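Local structure of alkyl hydroperoxide reductase AhpD (Deinococcus radiodurans R1, 6K40) at residues N24-V29 / Q56-W61; L82-S87 / A115-W120; G88-V93 / T177-S182; C92-V97 / F186-E191. The protein probably acts as a peroxidase in the defence against oxidative stress, as an all-helical, dimeric member of the AhpD-like family with a CXXC motif. All coordinates share one frame; numbering follows the deposited sequence.

Contact 1. Residues N24-V29 / Q56-W61; sequences NAHEGV and QFLAWW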
loop_
_atom_site.group_PDB
_atom_site.type_symbol
_atom_site.label_atom_id
_atom_site.label_comp_id
_atom_site.label_asym_id
_atom_site.label_seq_id
_atom_site.Cartn_x
_atom_site.Cartn_y
_atom_site.Cartn_z
ATOM N N ASN A 24 26.933 16.646 17.466
ATOM C CA ASN A 24 26.476 16.134 18.746
ATOM C C ASN A 24 26.120 14.654 18.717
ATOM O O ASN A 24 25.682 14.119 19.739
ATOM C CB ASN A 24 25.281 16.959 19.242
ATOM C CG ASN A 24 24.155 17.032 18.226
ATOM O OD1 ASN A 24 23.998 16.145 17.385
ATOM N ND2 ASN A 24 23.358 18.093 18.304
ATOM N N ALA A 25 26.280 13.983 17.581
ATOM C CA ALA A 25 25.892 12.583 17.498
ATOM C C ALA A 25 26.878 11.708 18.260
ATOM O O ALA A 25 28.056 12.043 18.412
ATOM C CB ALA A 25 25.808 12.120 16.044
ATOM N N HIS A 26 26.370 10.589 18.770
ATOM C CA HIS A 26 27.229 9.553 19.321
ATOM C C HIS A 26 28.231 9.119 18.254
ATOM O O HIS A 26 27.919 9.095 17.061
ATOM C CB HIS A 26 26.357 8.376 19.766
ATOM C CG HIS A 26 27.034 7.405 20.681
ATOM N ND1 HIS A 26 28.052 6.574 20.267
ATOM C CD2 HIS A 26 26.802 7.097 21.979
ATOM C CE1 HIS A 26 28.437 5.816 21.277
ATOM N NE2 HIS A 26 27.693 6.112 22.327
ATOM N N GLU A 27 29.443 8.751 18.678
ATOM C CA GLU A 27 30.459 8.419 17.680
ATOM C C GLU A 27 30.249 7.041 17.060
ATOM O O GLU A 27 30.764 6.776 15.963
ATOM C CB GLU A 27 31.855 8.503 18.302
ATOM C CG GLU A 27 32.232 9.890 18.819
ATOM C CD GLU A 27 32.412 10.921 17.714
ATOM O OE1 GLU A 27 32.745 10.532 16.574
ATOM O OE2 GLU A 27 32.235 12.127 17.993
ATOM N N GLY A 28 29.384 6.218 17.645
ATOM C CA GLY A 28 29.106 4.925 17.055
ATOM C C GLY A 28 27.973 5.100 16.073
ATOM O O GLY A 28 27.908 4.414 15.048
ATOM N N VAL A 29 27.111 6.079 16.352
ATOM C CA VAL A 29 26.121 6.492 15.365
ATOM C C VAL A 29 26.819 7.038 14.124
ATOM O O VAL A 29 26.427 6.735 12.992
ATOM C CB VAL A 29 25.151 7.522 15.971
ATOM C CG1 VAL A 29 24.239 8.078 14.897
ATOM C CG2 VAL A 29 24.338 6.887 17.086
ATOM N N GLN A 56 20.708 3.461 23.181
ATOM C CA GLN A 56 19.471 2.746 22.901
ATOM C C GLN A 56 19.354 2.431 21.418
ATOM O O GLN A 56 18.988 1.312 21.040
ATOM C CB GLN A 56 18.268 3.563 23.375
ATOM C CG GLN A 56 18.122 3.631 24.883
ATOM C CD GLN A 56 17.040 4.597 25.315
ATOM O OE1 GLN A 56 16.436 5.281 24.487
ATOM N NE2 GLN A 56 16.786 4.661 26.618
ATOM N N PHE A 57 19.686 3.402 20.564
ATOM C CA PHE A 57 19.635 3.161 19.126
ATOM C C PHE A 57 20.624 2.084 18.704
ATOM O O PHE A 57 20.310 1.246 17.855
ATOM C CB PHE A 57 19.910 4.448 18.353
ATOM C CG PHE A 57 20.114 4.226 16.884
ATOM C CD1 PHE A 57 19.028 4.033 16.044
ATOM C CD2 PHE A 57 21.391 4.180 16.345
ATOM C CE1 PHE A 57 19.211 3.813 14.696
ATOM C CE2 PHE A 57 21.580 3.963 14.996
ATOM C CZ PHE A 57 20.489 3.779 14.171
ATOM N N LEU A 58 21.831 2.095 19.274
ATOM C CA LEU A 58 22.832 1.118 18.857
ATOM C C LEU A 58 22.435 -0.291 19.279
ATOM O O LEU A 58 22.609 -1.247 18.512
ATOM C CB LEU A 58 24.204 1.498 19.413
ATOM C CG LEU A 58 24.851 2.694 18.710
ATOM C CD1 LEU A 58 26.074 3.179 19.474
ATOM C CD2 LEU A 58 25.210 2.351 17.270
ATOM N N ALA A 59 21.880 -0.442 20.484
ATOM C CA ALA A 59 21.383 -1.755 20.891
ATOM C C ALA A 59 20.209 -2.197 20.019
ATOM O O ALA A 59 20.140 -3.365 19.592
ATOM C CB ALA A 59 20.982 -1.725 22.365
ATOM N N TRP A 60 19.278 -1.276 19.744
ATOM C CA TRP A 60 18.165 -1.592 18.858
ATOM C C TRP A 60 18.664 -2.057 17.499
ATOM O O TRP A 60 18.143 -3.025 16.940
ATOM C CB TRP A 60 17.245 -0.381 18.693
ATOM C CG TRP A 60 16.264 -0.575 17.577
ATOM C CD1 TRP A 60 15.044 -1.179 17.658
ATOM C CD2 TRP A 60 16.437 -0.198 16.205
ATOM N NE1 TRP A 60 14.440 -1.192 16.423
ATOM C CE2 TRP A 60 15.276 -0.598 15.514
ATOM C CE3 TRP A 60 17.458 0.439 15.496
ATOM C CZ2 TRP A 60 15.109 -0.380 14.149
ATOM C CZ3 TRP A 60 17.292 0.654 14.143
ATOM C CH2 TRP A 60 16.125 0.248 13.482
ATOM N N TRP A 61 19.666 -1.369 16.946
ATOM C CA TRP A 61 20.162 -1.737 15.626
ATOM C C TRP A 61 20.866 -3.082 15.661
ATOM O O TRP A 61 20.715 -3.882 14.737
ATOM C CB TRP A 61 21.103 -0.669 15.080
ATOM C CG TRP A 61 21.771 -1.094 13.802
ATOM C CD1 TRP A 61 23.110 -1.273 13.595
ATOM C CD2 TRP A 61 21.129 -1.405 12.558
ATOM N NE1 TRP A 61 23.340 -1.668 12.301
ATOM C CE2 TRP A 61 22.141 -1.759 11.643
ATOM C CE3 TRP A 61 19.797 -1.417 12.129
ATOM C CZ2 TRP A 61 21.864 -2.120 10.324
ATOM C CZ3 TRP A 61 19.524 -1.777 10.817
ATOM C CH2 TRP A 61 20.552 -2.122 9.932
#
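H26 is the N-cap of helix 27-40, and its imidazole packs against L58 of helix 54-69. The CD1 methyl of L58 sits over one face of the H26 ring in a CH-pi contact. L58 CD1 lies 4.2 Å from the centroid of the H26 ring, 21° off the normal. It is displaced toward the rim, equally close to ND1 and CE1. The edge of the same ring does the capping. G28 N donates to H26 ND1 at 3.0 Å, in the ring plane and nearly straight at 166°. The ring reaches G28 N with its CG anti to the backbone N (chi1 -164°). ND1 is therefore an acceptor, and NE2 bonds to the carboxylate of E55. With both nitrogens engaged, these two bonds should hold the ring in this orientation.

The contact thus joins the first turn of helix 27-40 to the side of helix 54-69 in this all-helical fold. L58 divides its two methyls between ring and backbone. L58 CD2 lies 4.1 Å from G28 O, against the bare peptide of a residue with no side chain. Deeper in, V29 and F57 meet at about a right angle. V29 CG2 approaches F57 CD2 obliquely, at 4.1 Å. Both residues also rest on A51, and F57 touches L32 one turn further along helix 27-40.

Contact 2. Residues L82-S87 / A115-W120; sequences LAVVVS and AVAVNW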
loop_
_atom_site.group_PDB
_atom_site.type_symbol
_atom_site.label_atom_id
_atom_site.label_comp_id
_atom_site.label_asym_id
_atom_site.label_seq_id
_atom_site.Cartn_x
_atom_site.Cartn_y
_atom_site.Cartn_z
ATOM N N LEU A 82 7.002 -10.777 5.488
ATOM C CA LEU A 82 6.384 -10.465 6.774
ATOM C C LEU A 82 6.410 -8.964 7.052
ATOM O O LEU A 82 5.402 -8.376 7.469
ATOM C CB LEU A 82 7.093 -11.236 7.890
ATOM C CG LEU A 82 7.000 -12.762 7.808
ATOM C CD1 LEU A 82 7.855 -13.423 8.882
ATOM C CD2 LEU A 82 5.552 -13.215 7.916
ATOM N N ALA A 83 7.563 -8.330 6.823
ATOM C CA ALA A 83 7.704 -6.897 7.063
ATOM C C ALA A 83 6.696 -6.095 6.252
ATOM O O ALA A 83 6.058 -5.171 6.767
ATOM C CB ALA A 83 9.123 -6.456 6.718
ATOM N N VAL A 84 6.556 -6.432 4.969
ATOM C CA VAL A 84 5.666 -5.694 4.083
ATOM C C VAL A 84 4.217 -5.867 4.517
ATOM O O VAL A 84 3.451 -4.895 4.564
ATOM C CB VAL A 84 5.893 -6.143 2.628
ATOM C CG1 VAL A 84 4.732 -5.731 1.749
ATOM C CG2 VAL A 84 7.202 -5.571 2.096
ATOM N N VAL A 85 3.820 -7.096 4.866
ATOM C CA VAL A 85 2.441 -7.319 5.303
ATOM C C VAL A 85 2.145 -6.503 6.557
ATOM O O VAL A 85 1.133 -5.788 6.636
ATOM C CB VAL A 85 2.183 -8.818 5.536
ATOM C CG1 VAL A 85 0.876 -9.020 6.296
ATOM C CG2 VAL A 85 2.151 -9.560 4.211
ATOM N N VAL A 86 3.039 -6.577 7.546
ATOM C CA VAL A 86 2.805 -5.889 8.812
ATOM C C VAL A 86 2.778 -4.380 8.608
ATOM O O VAL A 86 1.922 -3.677 9.165
ATOM C CB VAL A 86 3.868 -6.303 9.846
ATOM C CG1 VAL A 86 3.693 -5.516 11.139
ATOM C CG2 VAL A 86 3.786 -7.800 10.111
ATOM N N SER A 87 3.710 -3.854 7.809
ATOM C CA SER A 87 3.772 -2.415 7.601
ATOM C C SER A 87 2.559 -1.904 6.838
ATOM O O SER A 87 2.089 -0.792 7.102
ATOM C CB SER A 87 5.066 -2.074 6.862
ATOM O OG SER A 87 6.183 -2.506 7.617
ATOM N N ALA A 115 1.300 -6.453 -4.671
ATOM C CA ALA A 115 0.048 -7.076 -4.254
ATOM C C ALA A 115 0.056 -7.382 -2.762
ATOM O O ALA A 115 -0.910 -7.083 -2.052
ATOM C CB ALA A 115 -0.202 -8.349 -5.064
ATOM N N VAL A 116 1.155 -7.957 -2.266
ATOM C CA VAL A 116 1.238 -8.333 -0.861
ATOM C C VAL A 116 1.220 -7.103 0.034
ATOM O O VAL A 116 0.701 -7.151 1.156
ATOM C CB VAL A 116 2.501 -9.194 -0.640
ATOM C CG1 VAL A 116 3.008 -9.072 0.783
ATOM C CG2 VAL A 116 2.219 -10.643 -0.978
ATOM N N ALA A 117 1.741 -5.972 -0.455
ATOM C CA ALA A 117 1.703 -4.743 0.332
ATOM C C ALA A 117 0.277 -4.296 0.620
ATOM O O ALA A 117 0.029 -3.627 1.630
ATOM C CB ALA A 117 2.471 -3.635 -0.390
ATOM N N VAL A 118 -0.671 -4.658 -0.242
ATOM C CA VAL A 118 -2.057 -4.229 -0.092
ATOM C C VAL A 118 -2.868 -5.339 0.563
ATOM O O VAL A 118 -3.472 -5.139 1.623
ATOM C CB VAL A 118 -2.660 -3.832 -1.452
ATOM C CG1 VAL A 118 -4.134 -3.512 -1.305
ATOM C CG2 VAL A 118 -1.905 -2.651 -2.036
ATOM N N ASN A 119 -2.884 -6.516 -0.058
ATOM C CA ASN A 119 -3.672 -7.634 0.455
ATOM C C ASN A 119 -3.034 -8.926 -0.028
ATOM O O ASN A 119 -3.094 -9.238 -1.220
ATOM C CB ASN A 119 -5.127 -7.545 -0.002
ATOM C CG ASN A 119 -6.067 -8.315 0.902
ATOM O OD1 ASN A 119 -5.673 -9.293 1.543
ATOM N ND2 ASN A 119 -7.319 -7.880 0.959
ATOM N N TRP A 120 -2.432 -9.673 0.897
ATOM C CA TRP A 120 -1.811 -10.942 0.541
ATOM C C TRP A 120 -2.826 -11.954 0.019
ATOM O O TRP A 120 -2.442 -12.884 -0.700
ATOM C CB TRP A 120 -1.068 -11.511 1.754
ATOM C CG TRP A 120 -1.950 -11.690 2.942
ATOM C CD1 TRP A 120 -2.158 -10.797 3.946
ATOM C CD2 TRP A 120 -2.761 -12.832 3.245
ATOM N NE1 TRP A 120 -3.045 -11.311 4.862
ATOM C CE2 TRP A 120 -3.431 -12.560 4.451
ATOM C CE3 TRP A 120 -2.983 -14.060 2.612
ATOM C CZ2 TRP A 120 -4.306 -13.471 5.040
ATOM C CZ3 TRP A 120 -3.850 -14.959 3.195
ATOM C CH2 TRP A 120 -4.502 -14.662 4.398
HETATM O O HOH W 1 -0.819 -5.530 4.410
#
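V84 of helix 76-90 pushes its CG1 methyl into the backbone of A117 on helix 110-118. V84 CG1 stands 3.5 Å from A117 CA, tighter than ordinary van der Waals contact. The small A117 side chain is consistent with so close an approach, and V84 CG1 is 3.8 Å from A117 CB. Next to it, V116 CG1 touches two valines of the facing helix. It is 3.6 Å from V85 CG2 and 3.9 Å from V84 CG1. V116 CG1 is anti to its backbone N (chi1 153°), on the side of helix 76-90. This valine cluster is the dense part of the contact, and it is wholly apolar.

The packing is looser beyond V85. V85 CG1 only grazes the indole of W120, 4.2 Å from W120 CD1 and at an oblique angle. A water lies between the backbones here. It donates to V85 O at 3.0 Å and only weakly to A117 O, a loose link between the two backbones.

Helix 127-141 closes the W120 side: C133 touches both V85 and W120, and E137 accepts a hydrogen bond from W120 NE1. V86 faces helix 161-184 at F174. Beyond segment 115-120 lies the second subunit, whose R91 bonds V118 O and N119 ND2, while helix 93-107 borders V84 through L103.

Contact 3. Residues G88-V93 / T177-S182; sequences GLNRCV and TNRVSS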
loop_
_atom_site.group_PDB
_atom_site.type_symbol
_atom_site.label_atom_id
_atom_site.label_comp_id
_atom_site.label_asym_id
_atom_site.label_seq_id
_atom_site.Cartn_x
_atom_site.Cartn_y
_atom_site.Cartn_z
ATOM N N GLY A 88 2.030 -2.697 5.902
ATOM C CA GLY A 88 0.786 -2.320 5.257
ATOM C C GLY A 88 -0.384 -2.317 6.219
ATOM O O GLY A 88 -1.241 -1.431 6.163
ATOM N N LEU A 89 -0.428 -3.297 7.123
ATOM C CA LEU A 89 -1.524 -3.359 8.085
ATOM C C LEU A 89 -1.492 -2.176 9.047
ATOM O O LEU A 89 -2.527 -1.556 9.317
ATOM C CB LEU A 89 -1.465 -4.673 8.859
ATOM C CG LEU A 89 -1.910 -5.894 8.064
ATOM C CD1 LEU A 89 -1.710 -7.146 8.891
ATOM C CD2 LEU A 89 -3.365 -5.736 7.634
ATOM N N ASN A 90 -0.313 -1.849 9.578
ATOM C CA ASN A 90 -0.190 -0.722 10.493
ATOM C C ASN A 90 -0.112 0.615 9.772
ATOM O O ASN A 90 -0.158 1.661 10.432
ATOM C CB ASN A 90 1.037 -0.903 11.389
ATOM C CG ASN A 90 0.859 -2.025 12.396
ATOM O OD1 ASN A 90 -0.204 -2.168 12.998
ATOM N ND2 ASN A 90 1.901 -2.830 12.579
ATOM N N ARG A 91 -0.006 0.602 8.443
ATOM C CA ARG A 91 0.033 1.821 7.636
ATOM C C ARG A 91 1.215 2.706 8.019
ATOM O O ARG A 91 1.065 3.893 8.317
ATOM C CB ARG A 91 -1.290 2.588 7.732
ATOM C CG ARG A 91 -2.462 1.824 7.149
ATOM C CD ARG A 91 -3.776 2.519 7.412
ATOM N NE ARG A 91 -3.888 3.773 6.677
ATOM C CZ ARG A 91 -4.777 4.720 6.959
ATOM N NH1 ARG A 91 -5.631 4.551 7.962
ATOM N NH2 ARG A 91 -4.814 5.835 6.240
ATOM N N CYS A 92 2.407 2.117 8.002
ATOM C CA CYS A 92 3.637 2.852 8.253
ATOM C C CYS A 92 4.348 3.095 6.927
ATOM O O CYS A 92 4.794 2.144 6.277
ATOM C CB CYS A 92 4.536 2.079 9.219
ATOM S SG CYS A 92 6.155 2.823 9.448
ATOM N N VAL A 93 4.453 4.368 6.534
ATOM C CA VAL A 93 4.991 4.698 5.217
ATOM C C VAL A 93 6.476 4.364 5.138
ATOM O O VAL A 93 6.948 3.821 4.133
ATOM C CB VAL A 93 4.725 6.175 4.884
ATOM C CG1 VAL A 93 5.509 6.596 3.653
ATOM C CG2 VAL A 93 3.238 6.410 4.681
ATOM N N THR A 177 8.594 -1.318 15.072
ATOM C CA THR A 177 9.189 -0.276 14.237
ATOM C C THR A 177 8.119 0.576 13.563
ATOM O O THR A 177 8.304 1.788 13.396
ATOM C CB THR A 177 10.121 -0.885 13.185
ATOM O OG1 THR A 177 9.378 -1.737 12.301
ATOM C CG2 THR A 177 11.237 -1.679 13.854
ATOM N N ASN A 178 6.996 -0.033 13.169
ATOM C CA ASN A 178 5.875 0.740 12.644
ATOM C C ASN A 178 5.443 1.809 13.636
ATOM O O ASN A 178 5.239 2.972 13.270
ATOM C CB ASN A 178 4.703 -0.185 12.323
ATOM C CG ASN A 178 4.976 -1.094 11.150
ATOM O OD1 ASN A 178 4.196 -2.003 10.870
ATOM N ND2 ASN A 178 6.087 -0.861 10.459
ATOM N N ARG A 179 5.301 1.428 14.905
ATOM C CA ARG A 179 4.825 2.373 15.904
ATOM C C ARG A 179 5.840 3.481 16.140
ATOM O O ARG A 179 5.470 4.658 16.213
ATOM C CB ARG A 179 4.488 1.634 17.197
ATOM C CG ARG A 179 3.107 1.007 17.141
ATOM C CD ARG A 179 2.908 -0.089 18.163
ATOM N NE ARG A 179 1.523 -0.542 18.149
ATOM C CZ ARG A 179 1.083 -1.580 17.446
ATOM N NH1 ARG A 179 1.927 -2.290 16.706
ATOM N NH2 ARG A 179 -0.202 -1.910 17.489
ATOM N N VAL A 180 7.126 3.137 16.218
ATOM C CA VAL A 180 8.144 4.171 16.406
ATOM C C VAL A 180 8.123 5.157 15.238
ATOM O O VAL A 180 8.039 6.382 15.430
ATOM C CB VAL A 180 9.535 3.539 16.590
ATOM C CG1 VAL A 180 10.612 4.614 16.572
ATOM C CG2 VAL A 180 9.589 2.751 17.891
ATOM N N SER A 181 8.170 4.633 14.007
ATOM C CA SER A 181 8.275 5.487 12.829
ATOM C C SER A 181 7.025 6.337 12.627
ATOM O O SER A 181 7.124 7.502 12.233
ATOM C CB SER A 181 8.534 4.631 11.587
ATOM O OG SER A 181 9.820 4.040 11.622
ATOM N N SER A 182 5.841 5.785 12.907
ATOM C CA SER A 182 4.614 6.552 12.715
ATOM C C SER A 182 4.428 7.578 13.825
ATOM O O SER A 182 3.932 8.686 13.576
ATOM C CB SER A 182 3.397 5.631 12.630
ATOM O OG SER A 182 3.630 4.513 11.792
HETATM O O HOH W 2 -1.147 -3.524 15.179
HETATM O O HOH W 3 1.567 2.588 12.255
#
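The amides of N90 and N178 meet edge to edge, with their planes 76° apart. N90 ND2 donates to a lone pair of N178 OD1 at 3.0 Å. The N-H...O angle is 166°, and the acceptor lies in the N90 amide plane. Over one face of the N178 amide sits C92 CB, 3.5 Å from N178 ND2. The guanidinium of R179 comes near N90 obliquely, but R179 NH1 bonds to N175 O. A water lies between N90 OD1 and R179 NH2.

C92 SG is anti to the backbone N (chi1 174°) and continues past N178 to pack 3.7 Å from S181 CB. S182 OG donates to N178 O at 2.7 Å and accepts from a second water, which also donates to N90 O. R91, with positive phi, is the C' residue of a Schellman motif that ends helix 76-90, so the chain turns and carries C92 toward helix 161-184.

N175 OD1 takes another bond from N90 ND2, and N178 ND2 bonds to S87 OG. Both amides are thus gripped at several points. This polar lattice fixes the rotation of N178, and with it the surface against which the buried cysteine rests.

Contact 4. Residues C92-V97 / F186-E191; sequences CVYCAV and FVPNPE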
loop_
_atom_site.group_PDB
_atom_site.type_symbol
_atom_site.label_atom_id
_atom_site.label_comp_id
_atom_site.label_asym_id
_atom_site.label_seq_id
_atom_site.Cartn_x
_atom_site.Cartn_y
_atom_site.Cartn_z
ATOM N N CYS A 92 2.407 2.117 8.002
ATOM C CA CYS A 92 3.637 2.852 8.253
ATOM C C CYS A 92 4.348 3.095 6.927
ATOM O O CYS A 92 4.794 2.144 6.277
ATOM C CB CYS A 92 4.536 2.079 9.219
ATOM S SG CYS A 92 6.155 2.823 9.448
ATOM N N VAL A 93 4.453 4.368 6.534
ATOM C CA VAL A 93 4.991 4.698 5.217
ATOM C C VAL A 93 6.476 4.364 5.138
ATOM O O VAL A 93 6.948 3.821 4.133
ATOM C CB VAL A 93 4.725 6.175 4.884
ATOM C CG1 VAL A 93 5.509 6.596 3.653
ATOM C CG2 VAL A 93 3.238 6.410 4.681
ATOM N N TYR A 94 7.237 4.693 6.185
ATOM C CA TYR A 94 8.670 4.414 6.170
ATOM C C TYR A 94 8.926 2.934 5.928
ATOM O O TYR A 94 9.659 2.557 4.998
ATOM C CB TYR A 94 9.327 4.856 7.483
ATOM C CG TYR A 94 10.846 4.833 7.427
ATOM C CD1 TYR A 94 11.556 3.635 7.498
ATOM C CD2 TYR A 94 11.567 6.010 7.286
ATOM C CE1 TYR A 94 12.941 3.617 7.431
ATOM C CE2 TYR A 94 12.947 6.001 7.221
ATOM C CZ TYR A 94 13.627 4.806 7.296
ATOM O OH TYR A 94 14.997 4.799 7.229
ATOM N N CYS A 95 8.323 2.077 6.758
ATOM C CA CYS A 95 8.593 0.653 6.642
ATOM C C CYS A 95 7.985 0.085 5.368
ATOM O O CYS A 95 8.620 -0.726 4.691
ATOM C CB CYS A 95 8.064 -0.081 7.881
ATOM S SG CYS A 95 8.845 0.382 9.448
ATOM N N ALA A 96 6.805 0.567 4.974
ATOM C CA ALA A 96 6.215 0.125 3.713
ATOM C C ALA A 96 7.162 0.378 2.550
ATOM O O ALA A 96 7.508 -0.546 1.812
ATOM C CB ALA A 96 4.869 0.814 3.467
ATOM N N VAL A 97 7.646 1.612 2.411
ATOM C CA VAL A 97 8.499 1.953 1.276
ATOM C C VAL A 97 9.813 1.176 1.327
ATOM O O VAL A 97 10.189 0.493 0.362
ATOM C CB VAL A 97 8.742 3.472 1.230
ATOM C CG1 VAL A 97 9.781 3.811 0.177
ATOM C CG2 VAL A 97 7.434 4.207 0.953
ATOM N N PHE A 186 8.890 9.556 10.894
ATOM C CA PHE A 186 10.053 9.234 10.081
ATOM C C PHE A 186 9.677 9.195 8.601
ATOM O O PHE A 186 8.560 8.821 8.229
ATOM C CB PHE A 186 10.655 7.895 10.514
ATOM C CG PHE A 186 11.243 7.907 11.904
ATOM C CD1 PHE A 186 11.298 9.079 12.646
ATOM C CD2 PHE A 186 11.740 6.740 12.467
ATOM C CE1 PHE A 186 11.833 9.088 13.921
ATOM C CE2 PHE A 186 12.279 6.742 13.741
ATOM C CZ PHE A 186 12.330 7.919 14.467
ATOM N N VAL A 187 10.618 9.600 7.755
ATOM C CA VAL A 187 10.397 9.741 6.321
ATOM C C VAL A 187 11.376 8.830 5.591
ATOM O O VAL A 187 12.582 8.931 5.819
ATOM C CB VAL A 187 10.564 11.194 5.844
ATOM C CG1 VAL A 187 10.221 11.309 4.368
ATOM C CG2 VAL A 187 9.700 12.125 6.678
ATOM N N PRO A 188 10.913 7.947 4.709
ATOM C CA PRO A 188 11.843 7.076 3.981
ATOM C C PRO A 188 12.642 7.846 2.942
ATOM O O PRO A 188 12.162 8.813 2.344
ATOM C CB PRO A 188 10.921 6.045 3.320
ATOM C CG PRO A 188 9.619 6.746 3.172
ATOM C CD PRO A 188 9.510 7.721 4.318
ATOM N N ASN A 189 13.877 7.398 2.732
ATOM C CA ASN A 189 14.746 8.030 1.749
ATOM C C ASN A 189 14.148 7.896 0.350
ATOM O O ASN A 189 13.524 6.875 0.036
ATOM C CB ASN A 189 16.142 7.402 1.775
ATOM C CG ASN A 189 16.813 7.519 3.129
ATOM O OD1 ASN A 189 16.437 6.839 4.082
ATOM N ND2 ASN A 189 17.818 8.382 3.218
ATOM N N PRO A 190 14.303 8.909 -0.505
ATOM C CA PRO A 190 13.762 8.808 -1.871
ATOM C C PRO A 190 14.304 7.622 -2.651
ATOM O O PRO A 190 13.605 7.098 -3.526
ATOM C CB PRO A 190 14.177 10.139 -2.513
ATOM C CG PRO A 190 14.436 11.062 -1.359
ATOM C CD PRO A 190 14.985 10.193 -0.271
ATOM N N GLU A 191 15.538 7.195 -2.363
ATOM C CA GLU A 191 16.149 6.093 -3.104
ATOM C C GLU A 191 15.313 4.821 -3.026
ATOM O O GLU A 191 15.281 4.041 -3.984
ATOM C CB GLU A 191 17.564 5.833 -2.577
ATOM C CG GLU A 191 18.571 6.922 -2.929
ATOM C CD GLU A 191 18.588 8.062 -1.922
ATOM O OE1 GLU A 191 17.648 8.153 -1.105
ATOM O OE2 GLU A 191 19.538 8.874 -1.953
HETATM O O HOH W 4 6.571 6.502 8.790
#
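P188 lies over one face of the Y94 ring, led by its CB. Y94 CG is anti to the backbone N (chi1 -169°), which carries the ring off the helix to the backbone of V187 and P188. Y94 CD2 comes 3.3 Å from P188 N. At the ring edge, near its plane, V187 O lies 3.3 Å from Y94 CE2. F186 CB comes in obliquely from the other side of the ring plane, 3.8 Å from Y94 CD2. Y94 and N189 run side by side in the same direction. Their polar ends go to other partners: Y94 OH bonds to V46 N, and N189 OD1 to N45 N.

V97 crosses P188 at about a right angle, with V97 CB 3.9 Å from P188 CG. V93 CG1 meets the same CG at 4.1 Å. A water joins the backbones, accepting from Y94 N and donating to F186 O.

C92 SG caps the helix, accepting from C95 N at 3.5 Å. C92 SG and C95 SG are 3.6 Å apart, too far for a disulfide. A glycerol lies near Y94 and may mark a pocket. C92-V93-Y94-C95 is a CXXC motif at a helix N-terminus, consistent with the redox centre of AhpD-like proteins.

Contacts 2 and 4 are buried, while contacts 1 and 3 are partly open. Contact 1 stands apart, on the other side of the chain's centre from contact 2, and the second subunit does not touch it. It still meets contact 3, where W60 packs on T177. Contacts 2 and 3 share helix 76-90, and S87 probably bonds through O to C92 N and through OG to N178 ND2. Contacts 3 and 4 share C92 and V93, and their centres are about 10 Å apart. Chemistry follows place: valine packing in contact 2, amide bonds and waters in contact 3, tyrosine and proline in contact 4, a capped histidine in contact 1. Contacts 2, 3 and 4 all border the second subunit.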